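Side-chain contacts in UTP-glucose-1-phosphate uridylyltransferase 2 (PDB 3GUE), which probably catalyses the formation of UDP-glucose and diphosphate from UTP and alpha-D-glucose 1-phosphate, and is captured here with UDP-glucose bound: residues C28-L33 / L321-L326; Y389-T392 / R396-L399; K50-V55 / V277-A282; L232-E237 / G241-V246; V458-K461 / P467-I470. All coordinates share one frame; numbering follows the deposited sequence.

Contact 1 (C28-L33 / L321-L326); sequences CIHIFL and LGVLRL
I31 of helix 26-40 and V323, in the loop that follows helix 310-319, bring their backbones no closer than 6.6 Å between CA atoms, so the two segments meet through side chains and one carbonyl. Two neighbouring residues of the helix share the valine. The H30 imidazole crosses it at about a right angle: V323 CG2 rests 3.6 Å from both H30 ND1 and H30 CE1, obliquely to the ring and against that one bond of it. The histidine reaches this place because its CG stands anti to the backbone N (chi1 171°), which swings the ring out from the helix toward the loop. I31 instead slides past the valine in the opposite direction. I31 CG1 lies 4.0 Å from V323 CG1 and equally far from V323 CG2, seated against both branches, while I31 CD1 carries on to the backbone and ends 3.7 Å from G322 O. The contact is thus wholly one of van der Waals packing. The backbone just before it is held by polar means: L321, with positive phi, is the C-prime residue of a Schellman motif that closes helix 310-319, and K27 of helix 26-40 donates to L321 O. Beyond the valine, L324 and L326 turn to Y195 of helix 194-201, whose T196 also touches I31. The result is a helix-capping turn packed on the side of a second helix, beside a pocket that includes C28, I31 and F32 and holds a dithiol molecule, probably from the crystallisation liquor, hydrogen-bonded to C28 O.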
# COMPACT_ATOMS: atom_id res chain seq x y z
N CYS A 28 -18.93 -6.45 -9.08
CA CYS A 28 -18.15 -6.81 -7.88
C CYS A 28 -18.73 -8.07 -7.20
O CYS A 28 -17.98 -8.97 -6.81
CB CYS A 28 -18.06 -5.64 -6.90
SG CYS A 28 -17.43 -6.13 -5.27
N ILE A 29 -20.06 -8.12 -7.06
CA ILE A 29 -20.73 -9.30 -6.49
C ILE A 29 -20.35 -10.55 -7.31
O ILE A 29 -19.89 -11.53 -6.76
CB ILE A 29 -22.27 -9.12 -6.38
CG1 ILE A 29 -22.61 -7.97 -5.40
CG2 ILE A 29 -22.96 -10.45 -5.95
CD1 ILE A 29 -24.01 -7.45 -5.48
N HIS A 30 -20.50 -10.45 -8.63
CA HIS A 30 -20.14 -11.53 -9.56
C HIS A 30 -18.67 -12.01 -9.44
O HIS A 30 -18.42 -13.21 -9.34
CB HIS A 30 -20.51 -11.09 -10.99
CG HIS A 30 -20.00 -12.00 -12.07
ND1 HIS A 30 -19.51 -11.52 -13.27
CD2 HIS A 30 -19.92 -13.35 -12.15
CE1 HIS A 30 -19.14 -12.53 -14.03
NE2 HIS A 30 -19.38 -13.65 -13.37
N ILE A 31 -17.71 -11.08 -9.46
CA ILE A 31 -16.29 -11.39 -9.26
C ILE A 31 -16.06 -12.04 -7.87
O ILE A 31 -15.35 -13.04 -7.76
CB ILE A 31 -15.41 -10.12 -9.44
CG1 ILE A 31 -15.65 -9.48 -10.83
CG2 ILE A 31 -13.91 -10.42 -9.20
CD1 ILE A 31 -14.75 -8.23 -11.13
N PHE A 32 -16.66 -11.48 -6.83
CA PHE A 32 -16.57 -12.07 -5.48
C PHE A 32 -17.08 -13.52 -5.41
O PHE A 32 -16.46 -14.36 -4.76
CB PHE A 32 -17.29 -11.18 -4.44
CG PHE A 32 -17.29 -11.77 -3.02
CD1 PHE A 32 -16.22 -11.56 -2.16
CD2 PHE A 32 -18.37 -12.56 -2.58
CE1 PHE A 32 -16.22 -12.13 -0.88
CE2 PHE A 32 -18.36 -13.13 -1.32
CZ PHE A 32 -17.30 -12.91 -0.47
N LEU A 33 -18.20 -13.81 -6.07
CA LEU A 33 -18.81 -15.13 -5.96
C LEU A 33 -18.03 -16.16 -6.78
O LEU A 33 -18.03 -17.34 -6.43
CB LEU A 33 -20.32 -15.13 -6.32
CG LEU A 33 -21.22 -14.37 -5.34
CD1 LEU A 33 -22.64 -14.30 -5.83
CD2 LEU A 33 -21.16 -15.04 -3.99
N LEU A 321 -15.52 -8.58 -20.34
CA LEU A 321 -16.88 -8.34 -19.82
C LEU A 321 -16.88 -7.86 -18.37
O LEU A 321 -17.62 -8.37 -17.52
CB LEU A 321 -17.78 -9.58 -20.03
CG LEU A 321 -17.61 -10.34 -21.36
CD1 LEU A 321 -17.76 -11.84 -21.19
CD2 LEU A 321 -18.51 -9.82 -22.47
N GLY A 322 -16.03 -6.87 -18.10
CA GLY A 322 -15.87 -6.28 -16.77
C GLY A 322 -15.21 -7.15 -15.70
O GLY A 322 -15.17 -6.76 -14.53
N VAL A 323 -14.68 -8.32 -16.09
CA VAL A 323 -14.13 -9.30 -15.12
C VAL A 323 -12.64 -9.64 -15.36
O VAL A 323 -12.32 -10.57 -16.12
CB VAL A 323 -15.06 -10.59 -15.04
CG1 VAL A 323 -14.53 -11.62 -14.03
CG2 VAL A 323 -16.47 -10.21 -14.66
N LEU A 324 -11.74 -8.88 -14.72
CA LEU A 324 -10.31 -9.21 -14.75
C LEU A 324 -10.00 -10.45 -13.90
O LEU A 324 -10.56 -10.62 -12.82
CB LEU A 324 -9.44 -8.05 -14.22
CG LEU A 324 -9.42 -6.75 -15.02
CD1 LEU A 324 -8.53 -5.71 -14.36
CD2 LEU A 324 -9.03 -6.96 -16.49
N ARG A 325 -9.11 -11.30 -14.41
CA ARG A 325 -8.73 -12.54 -13.74
C ARG A 325 -7.59 -12.30 -12.75
O ARG A 325 -6.58 -13.00 -12.82
CB ARG A 325 -8.26 -13.60 -14.77
CG ARG A 325 -9.19 -13.85 -15.93
CD ARG A 325 -8.65 -14.91 -16.91
NE ARG A 325 -7.93 -14.34 -18.05
CZ ARG A 325 -6.61 -14.12 -18.10
NH1 ARG A 325 -5.84 -14.41 -17.06
NH2 ARG A 325 -6.06 -13.59 -19.19
N LEU A 326 -7.73 -11.30 -11.87
CA LEU A 326 -6.71 -11.09 -10.84
C LEU A 326 -6.72 -12.26 -9.85
O LEU A 326 -7.79 -12.76 -9.51
CB LEU A 326 -6.96 -9.76 -10.10
CG LEU A 326 -6.70 -8.43 -10.83
CD1 LEU A 326 -7.16 -7.28 -9.96
CD2 LEU A 326 -5.23 -8.24 -11.14

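Contact 2 (Y389-T392 / R396-L399); sequences YQVT and RLVL
Q390 and V398 form the hydrogen-bonded pair of this antiparallel beta hairpin, Q390 N donating to V398 O at 2.9 Å and V398 N returning to Q390 O at 3.0 Å. Only the second bond lies in the carbonyl plane. Nearer the turn, T392 N donates to R396 O at 3.0 Å, the straightest of the three (165° at the hydrogen). The guanidinium of R396 is held mainly from outside the pair, by a salt bridge from NE to D394 and by a bond from NH1 to G224 O, while its NH2 donates to a water at 2.8 Å.

Packing differs on the two faces. Beside Q390 and V398, T392 turns its methyl inward, CG2 anti to the carbonyl carbon, and the pair T392 CG2 to V398 CG2 is tight at 3.5 Å. The other face carries Y389, V391, L397 and L399. Here the Y389 ring lies beside its non-hydrogen-bonded partner: L399 CD1 sits over one ring face, displaced toward the rim and 3.8 Å from Y389 CZ, and L399 CA makes an off-centre CH-pi contact 4.1 Å from the ring centroid. V391 CG2 touches L397 CG more loosely, at 4.3 Å. This apolar face is laid against the body of the protein: L397 and V391 meet F110 of helix 107-122, Y389 and L397 meet L384 of helix 378-385, and K102 of strand 100-102 touches all three.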
# COMPACT_ATOMS: atom_id res chain seq x y z
N TYR A 389 13.98 10.56 7.49
CA TYR A 389 13.22 11.00 6.32
C TYR A 389 13.09 12.50 6.33
O TYR A 389 12.98 13.09 7.38
CB TYR A 389 11.86 10.30 6.23
CG TYR A 389 11.99 8.88 5.71
CD1 TYR A 389 11.84 8.59 4.34
CD2 TYR A 389 12.27 7.82 6.57
CE1 TYR A 389 11.99 7.29 3.86
CE2 TYR A 389 12.41 6.51 6.09
CZ TYR A 389 12.26 6.25 4.75
OH TYR A 389 12.39 4.93 4.27
N GLN A 390 13.12 13.11 5.15
CA GLN A 390 13.20 14.55 5.04
C GLN A 390 12.18 15.02 4.04
O GLN A 390 11.90 14.32 3.09
CB GLN A 390 14.60 14.98 4.54
CG GLN A 390 15.78 14.43 5.34
CD GLN A 390 17.13 14.89 4.86
OE1 GLN A 390 17.27 15.44 3.76
NE2 GLN A 390 18.15 14.69 5.69
N VAL A 391 11.69 16.23 4.23
CA VAL A 391 10.79 16.89 3.29
C VAL A 391 11.58 17.62 2.18
O VAL A 391 12.48 18.39 2.45
CB VAL A 391 9.79 17.81 4.03
CG1 VAL A 391 8.78 18.43 3.06
CG2 VAL A 391 9.07 16.99 5.09
N THR A 392 11.22 17.34 0.94
CA THR A 392 11.82 17.99 -0.22
C THR A 392 11.03 19.24 -0.67
O THR A 392 9.88 19.46 -0.26
CB THR A 392 11.92 16.99 -1.41
OG1 THR A 392 10.63 16.81 -1.97
CG2 THR A 392 12.46 15.64 -0.97
N ARG A 396 7.75 16.01 -1.04
CA ARG A 396 7.81 14.56 -0.91
C ARG A 396 8.57 14.25 0.37
O ARG A 396 9.24 15.12 0.94
CB ARG A 396 8.47 13.91 -2.14
CG ARG A 396 7.62 13.97 -3.40
CD ARG A 396 8.18 13.11 -4.53
NE ARG A 396 9.52 13.53 -4.90
CZ ARG A 396 10.61 12.77 -4.79
NH1 ARG A 396 10.49 11.52 -4.35
NH2 ARG A 396 11.80 13.25 -5.14
N LEU A 397 8.42 13.04 0.86
CA LEU A 397 9.26 12.53 1.95
C LEU A 397 10.23 11.52 1.38
O LEU A 397 9.83 10.61 0.65
CB LEU A 397 8.42 11.93 3.06
CG LEU A 397 7.88 13.02 3.99
CD1 LEU A 397 6.71 13.76 3.39
CD2 LEU A 397 7.48 12.44 5.29
N VAL A 398 11.50 11.70 1.71
CA VAL A 398 12.57 10.88 1.10
C VAL A 398 13.64 10.54 2.15
O VAL A 398 13.92 11.32 3.06
CB VAL A 398 13.25 11.61 -0.06
CG1 VAL A 398 12.21 11.96 -1.18
CG2 VAL A 398 13.94 12.86 0.44
N LEU A 399 14.23 9.35 2.01
CA LEU A 399 15.26 8.89 2.90
C LEU A 399 16.44 9.86 2.80
O LEU A 399 16.75 10.35 1.71
CB LEU A 399 15.70 7.46 2.50
CG LEU A 399 16.70 6.75 3.42
CD1 LEU A 399 16.07 6.37 4.74
CD2 LEU A 399 17.23 5.52 2.71
O HOH W 1 12.29 15.94 -4.61

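Contact 3 (K50-V55 / V277-A282); sequences KSISPV and VLRESA. Unlike the reference sequence in segment 50-55: S53 (reference Phe). With UPG (uridine-5'-diphosphate-glucose), chain C.
I52 makes this contact alone from its side, touching R279 and V277 with two different branches. The tight part is made by its two methyls. I52 CD1 sits squarely over the centre of one face of the R279 guanidinium, 3.8 Å from CZ, and the isoleucine chain meets the arginine at about a right angle. The group is brought there by a bend at chi3 of R279 (56°). Its N-H groups are engaged around the edge: NH2 with E49 in a salt bridge and with H258, NH1 with I47 O. The other methyl, I52 CG2, meets V277 CG2 at 3.7 Å. The rest is loose. The backbones come no nearer than 8.1 Å, between the CA atoms of I52 and V277, and K50 directs its side chain away from strand 275-280 at an exposed position. Strand 257-262 lies between the two backbones, bonding to S53 on one side and to V277 and R279 on the other. Side chains alternate along a strand, and E280 faces opposite to R279, taking O2' of the bound UDP-glucose on OE1 and O3' on OE2, both at 2.5 Å. One strand thus carries a cation, held by E49, H258 and I47 and covered on one face by a methyl, and next to it a carboxylate whose two-pronged grip suits the vicinal diol of the glucose.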
# COMPACT_ATOMS: atom_id res chain seq x y z
N LYS A 50 8.22 -23.15 -5.03
CA LYS A 50 8.55 -24.11 -6.08
C LYS A 50 7.80 -23.88 -7.41
O LYS A 50 8.10 -24.54 -8.44
CB LYS A 50 8.40 -25.53 -5.55
CG LYS A 50 9.57 -25.93 -4.65
CD LYS A 50 9.63 -27.43 -4.39
CE LYS A 50 10.66 -27.77 -3.32
NZ LYS A 50 10.64 -29.25 -2.93
N SER A 51 6.89 -22.89 -7.39
CA SER A 51 6.05 -22.52 -8.55
C SER A 51 6.63 -21.35 -9.33
O SER A 51 6.13 -20.98 -10.41
CB SER A 51 4.61 -22.21 -8.10
OG SER A 51 4.52 -20.95 -7.44
N ILE A 52 7.68 -20.75 -8.77
CA ILE A 52 8.24 -19.54 -9.34
C ILE A 52 9.76 -19.58 -9.37
O ILE A 52 10.41 -20.39 -8.68
CB ILE A 52 7.78 -18.28 -8.59
CG1 ILE A 52 8.00 -18.46 -7.08
CG2 ILE A 52 6.31 -17.98 -8.94
CD1 ILE A 52 8.09 -17.18 -6.31
N SER A 53 10.30 -18.67 -10.17
CA SER A 53 11.73 -18.49 -10.35
C SER A 53 12.02 -17.03 -10.02
O SER A 53 11.16 -16.18 -10.24
CB SER A 53 12.10 -18.76 -11.79
OG SER A 53 11.97 -20.14 -12.04
N PRO A 54 13.22 -16.73 -9.48
CA PRO A 54 13.56 -15.33 -9.20
C PRO A 54 13.80 -14.46 -10.46
O PRO A 54 14.29 -14.94 -11.47
CB PRO A 54 14.83 -15.43 -8.36
CG PRO A 54 15.42 -16.75 -8.74
CD PRO A 54 14.29 -17.65 -9.07
N VAL A 55 13.43 -13.19 -10.37
CA VAL A 55 13.80 -12.18 -11.36
C VAL A 55 15.21 -11.66 -11.06
O VAL A 55 15.43 -10.93 -10.08
CB VAL A 55 12.80 -11.00 -11.37
CG1 VAL A 55 13.24 -9.94 -12.38
CG2 VAL A 55 11.40 -11.46 -11.66
N VAL A 277 5.07 -12.58 -12.22
CA VAL A 277 4.11 -12.81 -11.15
C VAL A 277 4.44 -11.90 -9.97
O VAL A 277 5.61 -11.60 -9.70
CB VAL A 277 3.96 -14.33 -10.69
CG1 VAL A 277 4.24 -15.33 -11.82
CG2 VAL A 277 4.82 -14.64 -9.47
N LEU A 278 3.41 -11.47 -9.27
CA LEU A 278 3.58 -10.70 -8.05
C LEU A 278 3.22 -11.63 -6.91
O LEU A 278 2.13 -12.24 -6.90
CB LEU A 278 2.69 -9.45 -8.10
CG LEU A 278 2.59 -8.51 -6.89
CD1 LEU A 278 3.91 -7.80 -6.64
CD2 LEU A 278 1.46 -7.47 -7.16
N ARG A 279 4.15 -11.86 -6.00
CA ARG A 279 3.79 -12.62 -4.79
C ARG A 279 3.69 -11.69 -3.58
O ARG A 279 4.72 -11.18 -3.10
CB ARG A 279 4.75 -13.75 -4.52
CG ARG A 279 4.29 -14.61 -3.35
CD ARG A 279 5.11 -15.82 -3.13
NE ARG A 279 6.53 -15.56 -2.94
CZ ARG A 279 7.41 -16.50 -2.65
NH1 ARG A 279 6.99 -17.75 -2.49
NH2 ARG A 279 8.70 -16.21 -2.50
N GLU A 280 2.45 -11.45 -3.13
CA GLU A 280 2.16 -10.64 -1.93
C GLU A 280 2.42 -11.42 -0.65
O GLU A 280 2.50 -12.64 -0.67
CB GLU A 280 0.72 -10.17 -1.94
CG GLU A 280 0.35 -9.20 -3.07
CD GLU A 280 0.99 -7.83 -2.93
OE1 GLU A 280 0.59 -7.02 -2.08
OE2 GLU A 280 1.90 -7.57 -3.70
N SER A 281 2.53 -10.71 0.47
CA SER A 281 2.60 -11.35 1.79
C SER A 281 1.50 -12.40 2.03
O SER A 281 1.78 -13.51 2.51
CB SER A 281 2.51 -10.28 2.88
OG SER A 281 3.72 -9.57 3.00
N ALA A 282 0.27 -12.04 1.69
CA ALA A 282 -0.89 -12.90 1.86
C ALA A 282 -0.91 -14.14 0.94
O ALA A 282 -1.72 -15.05 1.12
CB ALA A 282 -2.15 -12.10 1.66
N1 UPG C . -6.03 0.08 -0.05
C2 UPG C . -7.21 0.44 -0.73
N3 UPG C . -8.20 -0.52 -0.81
C4 UPG C . -8.09 -1.77 -0.26
C5 UPG C . -6.92 -2.14 0.40
C6 UPG C . -5.88 -1.23 0.51
O2 UPG C . -7.42 1.55 -1.24
O4 UPG C . -9.06 -2.54 -0.38
C1C UPG C . -4.91 1.08 0.07
C2C UPG C . -4.24 1.34 1.42
O2C UPG C . -5.01 2.26 2.20
C3C UPG C . -2.94 1.98 0.94
C4C UPG C . -2.61 1.17 -0.30
O4C UPG C . -3.85 0.57 -0.76
O3C UPG C . -3.20 3.32 0.54
C5C UPG C . -1.61 0.01 0.02
O5C UPG C . -2.15 -1.00 0.84
PA UPG C . -1.28 -1.68 2.01
O1A UPG C . -0.66 -0.53 2.74
O2A UPG C . -2.05 -2.68 2.76
O3A UPG C . -0.08 -2.41 1.15
PB UPG C . -0.08 -3.93 0.55
O1B UPG C . -1.31 -4.10 -0.24
O2B UPG C . 0.27 -4.92 1.61
O3B UPG C . 1.24 -3.82 -0.36
C1' UPG C . 1.23 -2.91 -1.52
C2' UPG C . 1.48 -3.72 -2.79
C3' UPG C . 2.80 -4.44 -2.61
C4' UPG C . 3.92 -3.40 -2.43
C5' UPG C . 3.61 -2.50 -1.21
C6' UPG C . 4.52 -1.29 -1.20
O2' UPG C . 0.43 -4.68 -3.01
O3' UPG C . 3.02 -5.29 -3.73
O4' UPG C . 5.17 -4.04 -2.24
O5' UPG C . 2.27 -1.94 -1.25
O6' UPG C . 4.48 -0.69 0.10

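Contact 4 (L232-E237 / G241-V246); sequences LDYMHE and GFLMEV
The Y234 ring meets L243 at its edge: L243 CD1 lies in the plane of the ring, 3.8 Å from Y234 CD2 and 4.1 Å from Y234 CE2, the two side chains crossing at about a right angle. The far end of the same ring is tied down by polar partners, Y234 OH being hydrogen-bonded to E363 of strand 362-366 and to K238. The other flat group, the phenyl of F242, belongs to the reverse side of the strand and packs on I306 and I356. Alongside the tyrosine runs M235. The methionine chain sets off trans to its own amide N (chi1 -176°) and stays extended, leaving the helix straight toward the strand. Its root meets the leucine, M235 CB at 4.0 Å from L243 CD1 and M235 CG at 4.2 Å from L243 CB. Its methyl overshoots, M235 CE coming 3.7 Å from G241 O and 3.8 Å from F242 N, so it lies on the peptide where the strand begins. L243 CD1 is therefore shared between an aromatic edge and a methionine stem. W307 of the adjoining strand 300-309 extends this layer by touching M235. Segments 232-237 and 242-246 run roughly antiparallel, 142° between their directions and 9.4 Å between their axes. Strand 214-219, helix 229-237 and strand 242-248 make a beta-alpha-beta crossover whose two parallel strands are separated by the antiparallel strand 300-309, within the mixed sheet of the alpha/beta, GT-A-type nucleotidyltransferase fold.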
# COMPACT_ATOMS: atom_id res chain seq x y z
N LEU A 232 6.76 8.39 -17.91
CA LEU A 232 5.59 8.44 -18.76
C LEU A 232 5.97 8.36 -20.23
O LEU A 232 5.38 7.58 -20.98
CB LEU A 232 4.75 9.68 -18.47
CG LEU A 232 3.49 9.85 -19.32
CD1 LEU A 232 2.69 8.50 -19.36
CD2 LEU A 232 2.68 10.97 -18.72
N ASP A 233 6.95 9.18 -20.63
CA ASP A 233 7.43 9.25 -22.02
C ASP A 233 7.86 7.86 -22.49
O ASP A 233 7.48 7.42 -23.56
CB ASP A 233 8.64 10.21 -22.14
CG ASP A 233 8.27 11.68 -22.11
OD1 ASP A 233 7.08 12.04 -22.22
OD2 ASP A 233 9.20 12.50 -22.01
N TYR A 234 8.64 7.18 -21.65
CA TYR A 234 9.13 5.83 -21.90
C TYR A 234 8.03 4.80 -22.10
O TYR A 234 8.08 4.00 -23.05
CB TYR A 234 10.01 5.36 -20.75
CG TYR A 234 10.41 3.90 -20.89
CD1 TYR A 234 11.35 3.51 -21.85
CD2 TYR A 234 9.82 2.91 -20.09
CE1 TYR A 234 11.71 2.20 -22.00
CE2 TYR A 234 10.18 1.58 -20.23
CZ TYR A 234 11.14 1.23 -21.20
OH TYR A 234 11.54 -0.08 -21.35
N MET A 235 7.06 4.81 -21.20
CA MET A 235 5.93 3.89 -21.22
C MET A 235 5.16 4.00 -22.54
O MET A 235 4.82 3.00 -23.20
CB MET A 235 5.02 4.22 -20.05
CG MET A 235 3.85 3.28 -19.90
SD MET A 235 2.64 4.00 -18.79
CE MET A 235 1.39 2.69 -18.88
N HIS A 236 4.87 5.25 -22.91
CA HIS A 236 4.24 5.57 -24.19
C HIS A 236 5.05 5.14 -25.45
O HIS A 236 4.48 4.59 -26.41
CB HIS A 236 3.97 7.08 -24.19
CG HIS A 236 3.32 7.57 -25.44
ND1 HIS A 236 1.98 7.35 -25.72
CD2 HIS A 236 3.81 8.27 -26.48
CE1 HIS A 236 1.69 7.90 -26.89
NE2 HIS A 236 2.78 8.46 -27.37
N GLU A 237 6.35 5.38 -25.44
CA GLU A 237 7.24 5.04 -26.57
C GLU A 237 7.31 3.54 -26.80
O GLU A 237 7.39 3.11 -27.94
CB GLU A 237 8.67 5.54 -26.31
CG GLU A 237 8.93 7.00 -26.58
CD GLU A 237 9.89 7.59 -25.55
OE1 GLU A 237 10.68 6.81 -24.96
OE2 GLU A 237 9.82 8.83 -25.32
N GLY A 241 0.90 -0.99 -21.68
CA GLY A 241 -0.37 -0.84 -20.99
C GLY A 241 -0.20 -0.63 -19.49
O GLY A 241 -1.07 -0.07 -18.82
N PHE A 242 0.93 -1.10 -18.98
CA PHE A 242 1.16 -1.17 -17.55
C PHE A 242 2.67 -1.11 -17.31
O PHE A 242 3.45 -1.84 -17.95
CB PHE A 242 0.54 -2.49 -17.06
CG PHE A 242 0.77 -2.81 -15.60
CD1 PHE A 242 -0.28 -2.70 -14.69
CD2 PHE A 242 1.97 -3.30 -15.17
CE1 PHE A 242 -0.10 -3.06 -13.34
CE2 PHE A 242 2.20 -3.62 -13.83
CZ PHE A 242 1.16 -3.52 -12.90
N LEU A 243 3.07 -0.18 -16.44
CA LEU A 243 4.41 -0.08 -15.96
C LEU A 243 4.40 -0.08 -14.43
O LEU A 243 3.74 0.74 -13.81
CB LEU A 243 5.09 1.18 -16.50
CG LEU A 243 6.61 1.33 -16.32
CD1 LEU A 243 7.18 2.17 -17.43
CD2 LEU A 243 7.04 1.90 -14.94
N MET A 244 5.14 -1.02 -13.83
CA MET A 244 5.35 -1.07 -12.38
C MET A 244 6.73 -0.54 -11.96
O MET A 244 7.74 -1.02 -12.47
CB MET A 244 5.27 -2.54 -11.92
CG MET A 244 5.64 -2.74 -10.45
SD MET A 244 5.69 -4.46 -9.95
CE MET A 244 3.96 -4.92 -10.07
N GLU A 245 6.79 0.41 -11.03
CA GLU A 245 8.07 0.83 -10.47
C GLU A 245 8.43 -0.16 -9.35
O GLU A 245 7.57 -0.49 -8.55
CB GLU A 245 8.02 2.27 -9.92
CG GLU A 245 7.54 3.37 -10.87
CD GLU A 245 7.82 4.75 -10.30
OE1 GLU A 245 8.11 4.84 -9.07
OE2 GLU A 245 7.81 5.75 -11.07
N VAL A 246 9.66 -0.68 -9.37
CA VAL A 246 10.20 -1.51 -8.28
C VAL A 246 11.49 -0.89 -7.71
O VAL A 246 12.16 -0.10 -8.39
CB VAL A 246 10.52 -2.96 -8.73
CG1 VAL A 246 9.26 -3.70 -9.19
CG2 VAL A 246 11.61 -2.99 -9.83

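Contact 5 (V458-K461 / P467-I470); sequences VVIK and PLII
I460 faces L468 and I470 across the inside of the C-terminal beta-helix, a coil of short parallel strands that in enzymes of this family is left-handed. Strand 458-462 belongs to one wall and strand 468-470 to another; the axes of 458-461 and 468-470 are 9.6 Å apart, so the two are joined by side chains and not by backbone pairing. From CB, which is directed toward the other strand but touches nothing there, the I460 side chain divides. CG2, on the side of the carbonyl carbon, goes to the leucine: I460 CG2 lies 3.6 Å from L468 CD2, and the same methyl is 4.1 Å from I470 CD1. The CG1 branch takes the other direction, beside the backbone N (chi1 -51°), and serves chiefly as a stem; its end, I460 CD1, comes 4.3 Å from I470 CG1 and 4.4 Å from I470 CD1. The two isoleucines therefore meet tip to tip, whereas the leucine crosses obliquely. Strand 446-448, the parallel neighbour of 468-470 in its wall, adds V446 and F448 against I460 and V446 against L468, while L476 of strand 475-477 also packs on I460. Along their own wall, V458 and I460 bond through the backbone to strand 437-443. K461 sends its side chain outward, as alternation along a strand requires, and takes part through its backbone alone: K461 O lies 4.3 Å from L468 CD2.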
# COMPACT_ATOMS: atom_id res chain seq x y z
N VAL A 458 21.72 -0.61 16.97
CA VAL A 458 21.28 -0.50 18.36
C VAL A 458 20.24 -1.56 18.76
O VAL A 458 19.24 -1.75 18.07
CB VAL A 458 20.79 0.93 18.68
CG1 VAL A 458 20.08 1.02 20.07
CG2 VAL A 458 21.95 1.89 18.63
N VAL A 459 20.49 -2.23 19.89
CA VAL A 459 19.50 -3.12 20.49
C VAL A 459 19.05 -2.58 21.88
O VAL A 459 19.88 -2.15 22.71
CB VAL A 459 20.03 -4.61 20.58
CG1 VAL A 459 18.96 -5.55 21.17
CG2 VAL A 459 20.49 -5.13 19.20
N ILE A 460 17.74 -2.60 22.13
CA ILE A 460 17.20 -2.22 23.44
C ILE A 460 16.21 -3.29 23.93
O ILE A 460 15.10 -3.38 23.41
CB ILE A 460 16.49 -0.81 23.42
CG1 ILE A 460 17.39 0.27 22.78
CG2 ILE A 460 16.06 -0.37 24.85
CD1 ILE A 460 16.73 1.69 22.68
N LYS A 461 16.63 -4.08 24.93
CA LYS A 461 15.82 -5.14 25.53
C LYS A 461 15.46 -4.87 26.99
O LYS A 461 16.34 -4.79 27.85
CB LYS A 461 16.58 -6.46 25.50
CG LYS A 461 16.39 -7.29 24.26
CD LYS A 461 16.76 -8.75 24.59
CE LYS A 461 16.20 -9.72 23.56
NZ LYS A 461 14.76 -10.04 23.84
N PRO A 467 8.36 0.07 32.56
CA PRO A 467 8.98 0.56 31.34
C PRO A 467 10.42 1.05 31.53
O PRO A 467 10.74 1.70 32.52
CB PRO A 467 8.08 1.73 30.93
CG PRO A 467 6.75 1.34 31.45
CD PRO A 467 7.04 0.69 32.79
N LEU A 468 11.27 0.70 30.57
CA LEU A 468 12.61 1.23 30.46
C LEU A 468 12.59 2.62 29.80
O LEU A 468 12.25 2.76 28.61
CB LEU A 468 13.48 0.26 29.65
CG LEU A 468 14.92 0.58 29.21
CD1 LEU A 468 15.79 0.89 30.43
CD2 LEU A 468 15.49 -0.59 28.44
N ILE A 469 12.94 3.64 30.57
CA ILE A 469 12.97 4.99 30.01
C ILE A 469 14.36 5.24 29.48
O ILE A 469 15.36 4.97 30.15
CB ILE A 469 12.53 6.09 31.01
CG1 ILE A 469 11.07 5.91 31.42
CG2 ILE A 469 12.68 7.49 30.38
CD1 ILE A 469 10.79 6.44 32.75
N ILE A 470 14.43 5.72 28.24
CA ILE A 470 15.71 6.14 27.69
C ILE A 470 15.85 7.66 27.91
O ILE A 470 15.18 8.46 27.25
CB ILE A 470 15.90 5.71 26.18
CG1 ILE A 470 15.61 4.21 25.97
CG2 ILE A 470 17.31 6.10 25.69
CD1 ILE A 470 16.48 3.22 26.82

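Overall arrangement
Contacts 3 and 4 are the buried ones and lie close together, about 4 Å between nearest atoms; contact 4 is nested in the chain loop closed by contact 3, and both fall inside the longer loop closed by contact 1. Contacts 1, 2 and 5 are only partly buried. No helix or strand serves two contacts, though helix 26-40 of contact 1 leads on to strand 53-54 of contact 3. Contacts 1 and 5 stand on opposite sides of the chain's centre, about 49 Å between their own centres. Contact 2 alone has hydrogen bonds between its segments; contacts 1, 4 and 5 depend on methyl packing, and contact 3 combines an apolar cover with a charged group.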